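Long-range contacts in Sel1 repeat family protein (Pseudomonas aeruginosa, PDB 6LCH), which probably acts as an immunity protein against the type VI secretion effector PldB and is built of Sel1 helical repeats: residues 179-184 with 259-264; 185-190 with 203-208; 23-28 with 56-61. All blocks are in the same frame, centred on the assembly; numbering follows the deposited sequence.

Contact 1 (179-184 with 259-264); sequences VEHNFP and PTQGYD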
ATOM      1  N   VAL A 179      14.275 -13.817  -4.591  1.00  6.88           N
ATOM      2  CA  VAL A 179      14.218 -14.644  -5.794  1.00  7.87           C
ATOM      3  C   VAL A 179      15.514 -14.543  -6.594  1.00  8.97           C
ATOM      4  O   VAL A 179      16.015 -15.547  -7.114  1.00 10.82           O
ATOM      5  CB  VAL A 179      12.991 -14.262  -6.645  1.00  8.85           C
ATOM      6  CG1 VAL A 179      12.923 -15.118  -7.914  1.00  8.76           C
ATOM      7  CG2 VAL A 179      11.716 -14.431  -5.835  1.00  8.94           C
ATOM      8  N   GLU A 180      16.086 -13.346  -6.696  1.00  9.13           N
ATOM      9  CA  GLU A 180      17.256 -13.114  -7.533  1.00 11.03           C
ATOM     10  C   GLU A 180      18.547 -12.968  -6.742  1.00 12.27           C
ATOM     11  O   GLU A 180      19.617 -12.867  -7.353  1.00 12.28           O
ATOM     12  CB  GLU A 180      17.040 -11.866  -8.399  1.00 13.19           C
ATOM     13  CG  GLU A 180      15.818 -11.948  -9.298  1.00 14.26           C
ATOM     14  CD  GLU A 180      16.119 -11.544 -10.726  1.00 21.33           C
ATOM     15  OE1 GLU A 180      17.005 -12.166 -11.345  1.00 23.07           O
ATOM     16  OE2 GLU A 180      15.473 -10.603 -11.233  1.00 23.51           O
ATOM     17  N   HIS A 181      18.476 -12.955  -5.410  1.00  9.42           N
ATOM     18  CA  HIS A 181      19.657 -12.805  -4.558  1.00 11.32           C
ATOM     19  C   HIS A 181      20.503 -11.613  -4.994  1.00 11.42           C
ATOM     20  O   HIS A 181      21.735 -11.667  -5.007  1.00 10.93           O
ATOM     21  CB  HIS A 181      20.486 -14.091  -4.538  1.00 10.18           C
ATOM     22  CG  HIS A 181      21.090 -14.397  -3.202  1.00 14.07           C
ATOM     23  ND1 HIS A 181      22.410 -14.137  -2.906  1.00 16.75           N
ATOM     24  CD2 HIS A 181      20.554 -14.942  -2.084  1.00 15.27           C
ATOM     25  CE1 HIS A 181      22.662 -14.510  -1.664  1.00 14.75           C
ATOM     26  NE2 HIS A 181      21.552 -14.999  -1.142  1.00 18.70           N
ATOM     27  N   ASN A 182      19.829 -10.530  -5.374  1.00 10.56           N
ATOM     28  CA  ASN A 182      20.460  -9.283  -5.796  1.00 11.33           C
ATOM     29  C   ASN A 182      20.261  -8.276  -4.665  1.00  8.14           C
ATOM     30  O   ASN A 182      19.317  -7.486  -4.674  1.00  6.22           O
ATOM     31  CB  ASN A 182      19.866  -8.779  -7.110  1.00 11.12           C
ATOM     32  CG  ASN A 182      20.696  -7.678  -7.746  1.00 13.99           C
ATOM     33  OD1 ASN A 182      21.340  -6.887  -7.055  1.00 10.94           O
ATOM     34  ND2 ASN A 182      20.681  -7.619  -9.075  1.00 14.60           N
ATOM     35  N   PHE A 183      21.163  -8.312  -3.691  1.00  8.38           N
ATOM     36  CA  PHE A 183      20.996  -7.478  -2.502  1.00  7.45           C
ATOM     37  C   PHE A 183      21.047  -5.985  -2.804  1.00  7.43           C
ATOM     38  O   PHE A 183      20.157  -5.256  -2.332  1.00  8.02           O
ATOM     39  CB  PHE A 183      22.025  -7.892  -1.446  1.00  9.24           C
ATOM     40  CG  PHE A 183      21.842  -9.302  -0.954  1.00 10.10           C
ATOM     41  CD1 PHE A 183      20.591  -9.899  -0.989  1.00  7.67           C
ATOM     42  CD2 PHE A 183      22.912 -10.030  -0.470  1.00 10.48           C
ATOM     43  CE1 PHE A 183      20.409 -11.190  -0.544  1.00  9.44           C
ATOM     44  CE2 PHE A 183      22.737 -11.327  -0.027  1.00 12.25           C
ATOM     45  CZ  PHE A 183      21.483 -11.906  -0.061  1.00 12.19           C
ATOM     46  N   PRO A 184      22.012  -5.459  -3.571  1.00  7.99           N
ATOM     47  CA  PRO A 184      22.024  -4.005  -3.802  1.00 10.41           C
ATOM     48  C   PRO A 184      20.852  -3.512  -4.627  1.00  8.68           C
ATOM     49  O   PRO A 184      20.386  -2.392  -4.402  1.00  6.93           O
ATOM     50  CB  PRO A 184      23.356  -3.772  -4.523  1.00 15.74           C
ATOM     51  CG  PRO A 184      24.152  -5.009  -4.305  1.00 18.28           C
ATOM     52  CD  PRO A 184      23.154  -6.109  -4.231  1.00 12.08           C
ATOM     53  N   PRO A 259      29.826  -5.256   0.502  1.00 28.57           N
ATOM     54  CA  PRO A 259      31.176  -5.847   0.497  1.00 34.54           C
ATOM     55  C   PRO A 259      31.383  -6.910  -0.570  1.00 38.57           C
ATOM     56  O   PRO A 259      32.519  -7.106  -1.019  1.00 46.70           O
ATOM     57  CB  PRO A 259      31.302  -6.436   1.909  1.00 35.00           C
ATOM     58  CG  PRO A 259      30.374  -5.616   2.738  1.00 32.56           C
ATOM     59  CD  PRO A 259      29.213  -5.286   1.840  1.00 26.98           C
ATOM     60  N   THR A 260      30.329  -7.606  -0.990  1.00 37.16           N
ATOM     61  CA  THR A 260      30.436  -8.615  -2.039  1.00 37.86           C
ATOM     62  C   THR A 260      29.677  -8.254  -3.307  1.00 36.89           C
ATOM     63  O   THR A 260      30.136  -8.577  -4.404  1.00 45.28           O
ATOM     64  CB  THR A 260      29.933  -9.973  -1.528  1.00 38.08           C
ATOM     65  OG1 THR A 260      30.587 -10.293  -0.295  1.00 39.87           O
ATOM     66  CG2 THR A 260      30.239 -11.071  -2.538  1.00 42.11           C
ATOM     67  N   GLN A 261      28.534  -7.574  -3.194  1.00 33.24           N
ATOM     68  CA  GLN A 261      27.638  -7.383  -4.326  1.00 31.10           C
ATOM     69  C   GLN A 261      27.637  -5.968  -4.896  1.00 34.18           C
ATOM     70  O   GLN A 261      27.142  -5.776  -6.013  1.00 36.98           O
ATOM     71  CB  GLN A 261      26.208  -7.780  -3.927  1.00 26.46           C
ATOM     72  CG  GLN A 261      26.120  -9.023  -3.052  1.00 27.38           C
ATOM     73  CD  GLN A 261      24.946  -9.921  -3.413  1.00 25.41           C
ATOM     74  OE1 GLN A 261      23.957  -9.470  -3.995  1.00 15.97           O
ATOM     75  NE2 GLN A 261      25.054 -11.201  -3.069  1.00 25.48           N
ATOM     76  N   GLY A 262      28.148  -4.981  -4.164  1.00 34.01           N
ATOM     77  CA  GLY A 262      28.350  -3.651  -4.736  1.00 35.61           C
ATOM     78  C   GLY A 262      27.081  -2.816  -4.775  1.00 32.98           C
ATOM     79  O   GLY A 262      26.348  -2.725  -3.788  1.00 30.74           O
ATOM     80  N   TYR A 263      26.834  -2.176  -5.921  1.00 35.77           N
ATOM     81  CA  TYR A 263      25.684  -1.298  -6.107  1.00 36.81           C
ATOM     82  C   TYR A 263      24.555  -1.951  -6.886  1.00 32.48           C
ATOM     83  O   TYR A 263      23.436  -1.425  -6.895  1.00 34.52           O
ATOM     84  CB  TYR A 263      26.108  -0.016  -6.822  1.00 37.48           C
ATOM     85  CG  TYR A 263      26.804   0.946  -5.906  1.00 38.90           C
ATOM     86  CD1 TYR A 263      26.082   1.893  -5.199  1.00 35.86           C
ATOM     87  CD2 TYR A 263      28.178   0.897  -5.729  1.00 38.21           C
ATOM     88  CE1 TYR A 263      26.708   2.771  -4.352  1.00 33.15           C
ATOM     89  CE2 TYR A 263      28.816   1.774  -4.881  1.00 37.66           C
ATOM     90  CZ  TYR A 263      28.076   2.710  -4.194  1.00 32.33           C
ATOM     91  OH  TYR A 263      28.700   3.593  -3.341  1.00 35.62           O
ATOM     92  N   ASP A 264      24.831  -3.069  -7.539  1.00 33.17           N
ATOM     93  CA  ASP A 264      23.819  -3.930  -8.134  1.00 31.67           C
ATOM     94  C   ASP A 264      24.519  -5.261  -8.305  1.00 31.66           C
ATOM     95  O   ASP A 264      25.555  -5.311  -8.976  1.00 37.05           O
ATOM     96  CB  ASP A 264      23.327  -3.382  -9.476  1.00 31.36           C
ATOM     97  CG  ASP A 264      22.039  -4.038  -9.946  1.00 29.06           C
ATOM     98  OD1 ASP A 264      21.840  -5.244  -9.689  1.00 26.47           O
ATOM     99  OD2 ASP A 264      21.223  -3.339 -10.580  1.00 30.30           O
TER
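The capped start of helix 183-195, in the Sel1-repeat part of the fold, is gripped here by a type II' beta turn running from Q261 to D264. Two polar side chains, one from each end of the turn, hold the helix start. Q261 swings CG anti to its carbonyl carbon and bends at chi2 (-141°), which carries the amide across P184 at about a right angle and lays it close to the F183 ring, the two planes only 16° apart. In that pose F183 N donates to Q261 OE1 at 3.0 Å, approaching from above the plane of the Q261 side-chain carbonyl. Q261 NE2 meanwhile sits 3.6 Å from F183 CD2. At the other end D264 points its CB away from the helix, yet its carboxylate turns back. N182 ND2 donates to D264 OD1 at 2.7 Å, nearly along the C-O axis, with the amide and carboxylate planes crossing 57° apart. The same amide's OD1 is the N-cap acceptor for K185 N and also takes A265 N, so one asparagine ties helix and tail together. The pyrrolidine of P184 packs against the backbone of the turn, with CB 3.2 Å from Y263 C. P184 CG lies 3.2 Å from G262 O and 3.5 Å from Q261 CB.

Contact 2 (185-190 with 203-208); sequences KALVYY and FFLSRV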
ATOM      1  N   LYS A 185      20.367  -4.300  -5.586  1.00 10.44           N
ATOM      2  CA  LYS A 185      19.148  -3.909  -6.285  1.00 10.36           C
ATOM      3  C   LYS A 185      17.937  -4.016  -5.373  1.00  7.76           C
ATOM      4  O   LYS A 185      16.988  -3.235  -5.507  1.00  8.95           O
ATOM      5  CB  LYS A 185      18.952  -4.767  -7.531  1.00 11.51           C
ATOM      6  CG  LYS A 185      17.874  -4.258  -8.467  1.00 12.58           C
ATOM      7  CD  LYS A 185      18.013  -4.887  -9.835  1.00 17.07           C
ATOM      8  CE  LYS A 185      18.141  -3.841 -10.917  1.00 18.94           C
ATOM      9  NZ  LYS A 185      18.471  -4.475 -12.222  1.00 21.66           N
ATOM     10  N   ALA A 186      17.952  -4.972  -4.441  1.00  7.22           N
ATOM     11  CA  ALA A 186      16.885  -5.055  -3.453  1.00  6.78           C
ATOM     12  C   ALA A 186      16.886  -3.830  -2.552  1.00  6.92           C
ATOM     13  O   ALA A 186      15.825  -3.272  -2.249  1.00  5.89           O
ATOM     14  CB  ALA A 186      17.033  -6.330  -2.623  1.00  6.70           C
ATOM     15  N   LEU A 187      18.074  -3.390  -2.131  1.00  5.48           N
ATOM     16  CA  LEU A 187      18.179  -2.224  -1.260  1.00  7.80           C
ATOM     17  C   LEU A 187      17.697  -0.958  -1.957  1.00  8.23           C
ATOM     18  O   LEU A 187      17.141  -0.068  -1.304  1.00 10.87           O
ATOM     19  CB  LEU A 187      19.625  -2.061  -0.791  1.00  9.36           C
ATOM     20  CG  LEU A 187      19.872  -1.346   0.539  1.00 12.59           C
ATOM     21  CD1 LEU A 187      19.224  -2.095   1.696  1.00 10.05           C
ATOM     22  CD2 LEU A 187      21.364  -1.188   0.776  1.00 11.67           C
ATOM     23  N   VAL A 188      17.908  -0.854  -3.271  1.00  8.52           N
ATOM     24  CA  VAL A 188      17.420   0.306  -4.015  1.00  7.13           C
ATOM     25  C   VAL A 188      15.903   0.393  -3.917  1.00  8.40           C
ATOM     26  O   VAL A 188      15.335   1.468  -3.686  1.00 11.78           O
ATOM     27  CB  VAL A 188      17.887   0.241  -5.480  1.00  8.68           C
ATOM     28  CG1 VAL A 188      17.104   1.238  -6.338  1.00 10.86           C
ATOM     29  CG2 VAL A 188      19.381   0.507  -5.574  1.00  9.44           C
ATOM     30  N   TYR A 189      15.226  -0.748  -4.064  1.00  8.58           N
ATOM     31  CA  TYR A 189      13.770  -0.757  -4.102  1.00  8.74           C
ATOM     32  C   TYR A 189      13.152  -0.636  -2.713  1.00  7.56           C
ATOM     33  O   TYR A 189      12.080  -0.037  -2.563  1.00  6.24           O
ATOM     34  CB  TYR A 189      13.284  -2.022  -4.800  1.00  7.15           C
ATOM     35  CG  TYR A 189      13.194  -1.849  -6.293  1.00  8.76           C
ATOM     36  CD1 TYR A 189      13.875  -2.692  -7.159  1.00  9.23           C
ATOM     37  CD2 TYR A 189      12.440  -0.820  -6.836  1.00  9.88           C
ATOM     38  CE1 TYR A 189      13.787  -2.521  -8.533  1.00 11.73           C
ATOM     39  CE2 TYR A 189      12.349  -0.640  -8.195  1.00  9.20           C
ATOM     40  CZ  TYR A 189      13.018  -1.493  -9.039  1.00 11.78           C
ATOM     41  OH  TYR A 189      12.910  -1.300 -10.391  1.00 13.24           O
ATOM     42  N   TYR A 190      13.788  -1.220  -1.694  1.00  5.67           N
ATOM     43  CA  TYR A 190      13.336  -0.976  -0.329  1.00  7.42           C
ATOM     44  C   TYR A 190      13.406   0.509   0.002  1.00  7.79           C
ATOM     45  O   TYR A 190      12.516   1.050   0.670  1.00  7.11           O
ATOM     46  CB  TYR A 190      14.176  -1.773   0.668  1.00  6.48           C
ATOM     47  CG  TYR A 190      13.845  -3.248   0.778  1.00  6.09           C
ATOM     48  CD1 TYR A 190      12.589  -3.679   1.193  1.00  5.94           C
ATOM     49  CD2 TYR A 190      14.801  -4.209   0.488  1.00  6.76           C
ATOM     50  CE1 TYR A 190      12.298  -5.033   1.304  1.00  7.77           C
ATOM     51  CE2 TYR A 190      14.519  -5.557   0.591  1.00  6.24           C
ATOM     52  CZ  TYR A 190      13.274  -5.966   1.002  1.00  6.00           C
ATOM     53  OH  TYR A 190      13.013  -7.315   1.098  1.00  7.06           O
ATOM     54  N   PHE A 203      11.430   0.135   8.591  1.00  8.26           N
ATOM     55  CA  PHE A 203      11.867  -0.765   9.648  1.00 12.50           C
ATOM     56  C   PHE A 203      12.886  -1.766   9.127  1.00 10.89           C
ATOM     57  O   PHE A 203      13.861  -2.085   9.819  1.00  7.82           O
ATOM     58  CB  PHE A 203      10.677  -1.497  10.259  1.00 13.55           C
ATOM     59  CG  PHE A 203      11.041  -2.343  11.441  1.00 12.80           C
ATOM     60  CD1 PHE A 203      11.181  -1.774  12.695  1.00 17.51           C
ATOM     61  CD2 PHE A 203      11.262  -3.701  11.298  1.00 15.38           C
ATOM     62  CE1 PHE A 203      11.520  -2.544  13.784  1.00 17.41           C
ATOM     63  CE2 PHE A 203      11.604  -4.480  12.388  1.00 15.40           C
ATOM     64  CZ  PHE A 203      11.732  -3.898  13.632  1.00 18.04           C
ATOM     65  N   PHE A 204      12.683  -2.277   7.908  1.00  7.46           N
ATOM     66  CA  PHE A 204      13.621  -3.265   7.384  1.00  9.40           C
ATOM     67  C   PHE A 204      14.994  -2.653   7.148  1.00  9.01           C
ATOM     68  O   PHE A 204      16.018  -3.287   7.427  1.00  6.69           O
ATOM     69  CB  PHE A 204      13.101  -3.892   6.093  1.00  7.79           C
ATOM     70  CG  PHE A 204      14.051  -4.891   5.498  1.00  9.24           C
ATOM     71  CD1 PHE A 204      14.293  -6.098   6.135  1.00 11.53           C
ATOM     72  CD2 PHE A 204      14.719  -4.618   4.317  1.00  7.75           C
ATOM     73  CE1 PHE A 204      15.174  -7.021   5.594  1.00 12.58           C
ATOM     74  CE2 PHE A 204      15.598  -5.536   3.773  1.00  9.43           C
ATOM     75  CZ  PHE A 204      15.827  -6.737   4.413  1.00 11.71           C
ATOM     76  N   LEU A 205      15.039  -1.421   6.641  1.00  7.26           N
ATOM     77  CA  LEU A 205      16.331  -0.775   6.443  1.00  8.21           C
ATOM     78  C   LEU A 205      16.977  -0.412   7.772  1.00  9.23           C
ATOM     79  O   LEU A 205      18.208  -0.368   7.868  1.00  7.95           O
ATOM     80  CB  LEU A 205      16.171   0.458   5.553  1.00  9.00           C
ATOM     81  CG  LEU A 205      16.274   0.191   4.049  1.00 10.52           C
ATOM     82  CD1 LEU A 205      15.658  -1.154   3.693  1.00 10.05           C
ATOM     83  CD2 LEU A 205      15.614   1.315   3.246  1.00  8.85           C
ATOM     84  N   SER A 206      16.166  -0.167   8.803  1.00  7.70           N
ATOM     85  CA  SER A 206      16.709   0.059  10.139  1.00 10.34           C
ATOM     86  C   SER A 206      17.488  -1.155  10.628  1.00 11.39           C
ATOM     87  O   SER A 206      18.590  -1.023  11.174  1.00 10.47           O
ATOM     88  CB  SER A 206      15.579   0.394  11.110  1.00 10.32           C
ATOM     89  OG  SER A 206      15.931   0.026  12.428  1.00 20.92           O
ATOM     90  N   ARG A 207      16.923  -2.351  10.451  1.00  9.96           N
ATOM     91  CA  ARG A 207      17.610  -3.568  10.869  1.00 11.02           C
ATOM     92  C   ARG A 207      18.752  -3.928   9.928  1.00 10.55           C
ATOM     93  O   ARG A 207      19.755  -4.501  10.370  1.00  9.60           O
ATOM     94  CB  ARG A 207      16.614  -4.723  10.960  1.00 16.13           C
ATOM     95  CG  ARG A 207      15.335  -4.363  11.698  1.00 15.96           C
ATOM     96  CD  ARG A 207      14.916  -5.467  12.651  1.00 16.39           C
ATOM     97  NE  ARG A 207      16.031  -5.967  13.449  1.00 23.26           N
ATOM     98  CZ  ARG A 207      16.351  -7.251  13.569  1.00 20.52           C
ATOM     99  NH1 ARG A 207      15.640  -8.179  12.942  1.00 20.77           N
ATOM    100  NH2 ARG A 207      17.384  -7.611  14.319  1.00 21.29           N
ATOM    101  N   VAL A 208      18.616  -3.607   8.639  1.00  7.27           N
ATOM    102  CA  VAL A 208      19.704  -3.824   7.687  1.00  7.19           C
ATOM    103  C   VAL A 208      20.981  -3.159   8.187  1.00  9.07           C
ATOM    104  O   VAL A 208      22.058  -3.767   8.218  1.00  7.02           O
ATOM    105  CB  VAL A 208      19.305  -3.301   6.294  1.00  8.11           C
ATOM    106  CG1 VAL A 208      20.537  -3.023   5.452  1.00  7.67           C
ATOM    107  CG2 VAL A 208      18.371  -4.282   5.596  1.00  4.51           C
TER
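Helices 183-195 and 199-208 follow one another in the alpha-helical array and form a steeply inclined hairpin: the local axes of 185-190 and 203-208 approach to 10.9 Å, with N-to-C directions 136° apart. The interface is apolar, with no hydrogen bond between the segments, and two groups of side chains meet in it, linked by L205 CD1. In the first, Y190 has CG anti to its carbonyl carbon (chi1 -78°) and turns one ring face to F204, whose CG is anti to the backbone N. F204 CD2 stands over the centre of the tyrosine ring, and F204 CE2 comes to 3.4 Å from Y190 CE2. The ring centroids are 4.5 Å apart and the planes inclined at 44°. L205 CD1 reaches the root of the same tyrosine, 3.4 Å from Y190 CB, and so packs beside the ring's attachment point. Nearby, L187, CG anti to its backbone N, sends CD1 across to V208 CG1, tip to tip at 4.1 Å, and passes obliquely by L205 CD1 at 4.2 Å. V208 also lays CG2 over one face of the F204 ring. Beyond the pair, helix 166-178 adds Y170, edge-to-face with Y190, and K177, which touches Y190 and F204, while Y231 of helix 225-240 packs on L205.

Contact 3 (23-28 with 56-61); sequences QADAWY and RGHWKA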
ATOM      1  N   GLN A  23     -16.245  20.244   0.171  1.00  8.55           N
ATOM      2  CA  GLN A  23     -16.900  20.151   1.479  1.00  8.07           C
ATOM      3  C   GLN A  23     -16.695  18.784   2.119  1.00  8.09           C
ATOM      4  O   GLN A  23     -16.444  18.686   3.328  1.00  6.49           O
ATOM      5  CB  GLN A  23     -18.400  20.436   1.358  1.00  8.99           C
ATOM      6  CG  GLN A  23     -19.155  20.146   2.664  1.00  8.10           C
ATOM      7  CD  GLN A  23     -20.675  20.301   2.571  1.00 12.75           C
ATOM      8  OE1 GLN A  23     -21.321  19.806   1.652  1.00  7.89           O
ATOM      9  NE2 GLN A  23     -21.245  21.049   3.518  1.00 13.19           N
ATOM     10  N   ALA A  24     -16.823  17.716   1.328  1.00  9.39           N
ATOM     11  CA  ALA A  24     -16.713  16.372   1.883  1.00  7.19           C
ATOM     12  C   ALA A  24     -15.274  16.042   2.254  1.00  7.21           C
ATOM     13  O   ALA A  24     -15.026  15.409   3.286  1.00  6.81           O
ATOM     14  CB  ALA A  24     -17.266  15.349   0.890  1.00  7.63           C
ATOM     15  N   ASP A  25     -14.312  16.472   1.434  1.00  7.15           N
ATOM     16  CA  ASP A  25     -12.913  16.172   1.715  1.00  7.86           C
ATOM     17  C   ASP A  25     -12.444  16.841   3.000  1.00  7.38           C
ATOM     18  O   ASP A  25     -11.544  16.328   3.674  1.00  6.44           O
ATOM     19  CB  ASP A  25     -12.036  16.604   0.540  1.00  8.03           C
ATOM     20  CG  ASP A  25     -10.617  16.078   0.648  1.00 10.77           C
ATOM     21  OD1 ASP A  25     -10.421  14.853   0.510  1.00  8.02           O
ATOM     22  OD2 ASP A  25      -9.697  16.891   0.860  1.00 11.82           O
ATOM     23  N   ALA A  26     -13.036  17.982   3.352  1.00  7.02           N
ATOM     24  CA  ALA A  26     -12.712  18.626   4.620  1.00  6.85           C
ATOM     25  C   ALA A  26     -13.206  17.795   5.796  1.00  5.75           C
ATOM     26  O   ALA A  26     -12.494  17.641   6.795  1.00  6.18           O
ATOM     27  CB  ALA A  26     -13.307  20.035   4.657  1.00  7.77           C
ATOM     28  N   TRP A  27     -14.424  17.255   5.699  1.00  4.00           N
ATOM     29  CA  TRP A  27     -14.900  16.332   6.724  1.00  7.41           C
ATOM     30  C   TRP A  27     -13.983  15.126   6.836  1.00  6.41           C
ATOM     31  O   TRP A  27     -13.654  14.680   7.942  1.00  5.97           O
ATOM     32  CB  TRP A  27     -16.313  15.852   6.398  1.00  8.30           C
ATOM     33  CG  TRP A  27     -17.363  16.881   6.488  1.00  8.14           C
ATOM     34  CD1 TRP A  27     -17.388  17.968   7.309  1.00  9.55           C
ATOM     35  CD2 TRP A  27     -18.570  16.917   5.729  1.00  7.27           C
ATOM     36  NE1 TRP A  27     -18.539  18.688   7.100  1.00 11.65           N
ATOM     37  CE2 TRP A  27     -19.281  18.062   6.132  1.00  8.59           C
ATOM     38  CE3 TRP A  27     -19.117  16.096   4.738  1.00  8.96           C
ATOM     39  CZ2 TRP A  27     -20.511  18.402   5.588  1.00  8.25           C
ATOM     40  CZ3 TRP A  27     -20.335  16.433   4.199  1.00  9.88           C
ATOM     41  CH2 TRP A  27     -21.020  17.578   4.622  1.00  9.62           C
ATOM     42  N   TYR A  28     -13.573  14.585   5.691  1.00  7.30           N
ATOM     43  CA  TYR A  28     -12.768  13.371   5.666  1.00  6.20           C
ATOM     44  C   TYR A  28     -11.409  13.599   6.310  1.00  5.73           C
ATOM     45  O   TYR A  28     -10.949  12.784   7.120  1.00  6.35           O
ATOM     46  CB  TYR A  28     -12.611  12.899   4.223  1.00  6.88           C
ATOM     47  CG  TYR A  28     -11.427  11.994   4.000  1.00  6.11           C
ATOM     48  CD1 TYR A  28     -10.252  12.480   3.440  1.00  6.37           C
ATOM     49  CD2 TYR A  28     -11.485  10.653   4.342  1.00  5.78           C
ATOM     50  CE1 TYR A  28      -9.173  11.656   3.229  1.00  5.37           C
ATOM     51  CE2 TYR A  28     -10.405   9.822   4.144  1.00  5.23           C
ATOM     52  CZ  TYR A  28      -9.254  10.329   3.586  1.00  4.30           C
ATOM     53  OH  TYR A  28      -8.180   9.499   3.379  1.00  4.78           O
ATOM     54  N   ARG A  56     -21.785  12.269   0.541  1.00 10.02           N
ATOM     55  CA  ARG A  56     -21.557  13.207  -0.549  1.00  9.37           C
ATOM     56  C   ARG A  56     -20.716  12.608  -1.667  1.00  9.11           C
ATOM     57  O   ARG A  56     -20.425  13.304  -2.642  1.00  9.83           O
ATOM     58  CB  ARG A  56     -20.890  14.485  -0.024  1.00  8.12           C
ATOM     59  CG  ARG A  56     -21.839  15.418   0.690  1.00 11.78           C
ATOM     60  CD  ARG A  56     -21.208  16.773   0.957  1.00  9.63           C
ATOM     61  NE  ARG A  56     -21.105  17.628  -0.225  1.00 10.85           N
ATOM     62  CZ  ARG A  56     -22.113  18.337  -0.729  1.00 11.36           C
ATOM     63  NH1 ARG A  56     -23.311  18.291  -0.165  1.00 11.79           N
ATOM     64  NH2 ARG A  56     -21.921  19.095  -1.797  1.00 15.01           N
ATOM     65  N   GLY A  57     -20.323  11.343  -1.546  1.00  8.48           N
ATOM     66  CA  GLY A  57     -19.591  10.651  -2.587  1.00  8.08           C
ATOM     67  C   GLY A  57     -18.093  10.548  -2.394  1.00  6.87           C
ATOM     68  O   GLY A  57     -17.399  10.105  -3.317  1.00  6.85           O
ATOM     69  N   HIS A  58     -17.571  10.944  -1.237  1.00  3.78           N
ATOM     70  CA  HIS A  58     -16.132  10.909  -1.008  1.00  5.70           C
ATOM     71  C   HIS A  58     -15.662   9.463  -0.894  1.00  3.52           C
ATOM     72  O   HIS A  58     -16.101   8.734   0.000  1.00  3.25           O
ATOM     73  CB  HIS A  58     -15.784  11.688   0.257  1.00  4.25           C
ATOM     74  CG  HIS A  58     -14.352  12.110   0.326  1.00  4.70           C
ATOM     75  ND1 HIS A  58     -13.344  11.260   0.732  1.00  5.43           N
ATOM     76  CD2 HIS A  58     -13.756  13.290   0.032  1.00  4.26           C
ATOM     77  CE1 HIS A  58     -12.189  11.903   0.694  1.00  4.96           C
ATOM     78  NE2 HIS A  58     -12.412  13.134   0.272  1.00  7.33           N
ATOM     79  N   TRP A  59     -14.761   9.044  -1.788  1.00  4.77           N
ATOM     80  CA  TRP A  59     -14.460   7.618  -1.865  1.00  4.06           C
ATOM     81  C   TRP A  59     -13.409   7.175  -0.853  1.00  4.82           C
ATOM     82  O   TRP A  59     -13.455   6.030  -0.388  1.00  4.09           O
ATOM     83  CB  TRP A  59     -14.069   7.229  -3.298  1.00  3.51           C
ATOM     84  CG  TRP A  59     -12.745   7.720  -3.782  1.00  4.50           C
ATOM     85  CD1 TRP A  59     -12.498   8.870  -4.472  1.00  4.55           C
ATOM     86  CD2 TRP A  59     -11.481   7.060  -3.635  1.00  4.56           C
ATOM     87  NE1 TRP A  59     -11.158   8.972  -4.754  1.00  6.58           N
ATOM     88  CE2 TRP A  59     -10.511   7.874  -4.250  1.00  5.64           C
ATOM     89  CE3 TRP A  59     -11.077   5.862  -3.035  1.00  4.09           C
ATOM     90  CZ2 TRP A  59      -9.160   7.525  -4.289  1.00  6.80           C
ATOM     91  CZ3 TRP A  59      -9.736   5.521  -3.069  1.00  5.98           C
ATOM     92  CH2 TRP A  59      -8.793   6.348  -3.693  1.00  6.74           C
ATOM     93  N   LYS A  60     -12.476   8.047  -0.473  1.00  4.62           N
ATOM     94  CA  LYS A  60     -11.546   7.672   0.587  1.00  4.03           C
ATOM     95  C   LYS A  60     -12.253   7.607   1.933  1.00  3.51           C
ATOM     96  O   LYS A  60     -11.933   6.757   2.771  1.00  3.49           O
ATOM     97  CB  LYS A  60     -10.371   8.644   0.630  1.00  4.76           C
ATOM     98  CG  LYS A  60      -9.379   8.424  -0.492  1.00  5.53           C
ATOM     99  CD  LYS A  60      -8.667   9.704  -0.864  1.00  7.43           C
ATOM    100  CE  LYS A  60      -7.512   9.426  -1.810  1.00  9.52           C
ATOM    101  NZ  LYS A  60      -6.361   8.801  -1.101  1.00 11.10           N
ATOM    102  N   ALA A  61     -13.231   8.486   2.153  1.00  3.11           N
ATOM    103  CA  ALA A  61     -14.032   8.409   3.369  1.00  3.92           C
ATOM    104  C   ALA A  61     -14.806   7.100   3.439  1.00  2.67           C
ATOM    105  O   ALA A  61     -14.930   6.504   4.512  1.00  1.88           O
ATOM    106  CB  ALA A  61     -14.983   9.602   3.443  1.00  2.86           C
TER
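H58, the N-cap residue of helix 59-70, carries this contact. Its CB lies 4.0 Å from A24 CB, and with CG anti to the backbone N (chi1 -160°) the imidazole is directed onto helix 22-34. CD2 comes to 3.4 Å from D25 CA. At the ring edge D25 OD1, 10° out of the imidazole plane, accepts from NE2 at 2.6 Å through its anti lone pair; D25 OD2 is paired with R29. CE1 then meets Y28, 3.4 Å from its CG, in an offset stack with planes at 28°, while Y28 CB sits over the imidazole face. ND1 accepts from A61 N, which lies near the ring plane, at 3.1 Å. Both ring nitrogens are thus engaged, which fixes the ring's rotation and indicates a proton on NE2. Farther along the tyrosine, Y28 CZ rests 3.6 Å from K60 CB. Upstream of H58, R56 CD packs 3.4 Å from W27 CZ3, and R56 NE forms a salt bridge with D21. G57, with positive phi, closes helix 43-55 in a Schellman motif, and H58 caps the next helix: a tight helix-to-helix turn within the Sel1 repeats, packed against helix 22-34.

Contacts 1 and 2 share helix 183-195: contact 1 holds its N-terminal end against the C-terminal tail, and contact 2 packs the following turns on helix 199-208. Their centres are 12 Å apart, and they touch where D264 OD2 and K185 NZ form a long, weak ion pair at 3.4 Å. The helix-helix pairing of contact 2 falls, in sequence, between the two segments of contact 1. Contact 3 belongs to the N-terminal part, across the chain's centre, its own centre about 45 Å from that of contact 1 and 35 Å from that of contact 2. It touches neither: the nearest atoms are about 29 Å away in contact 1 and about 20 Å away in contact 2.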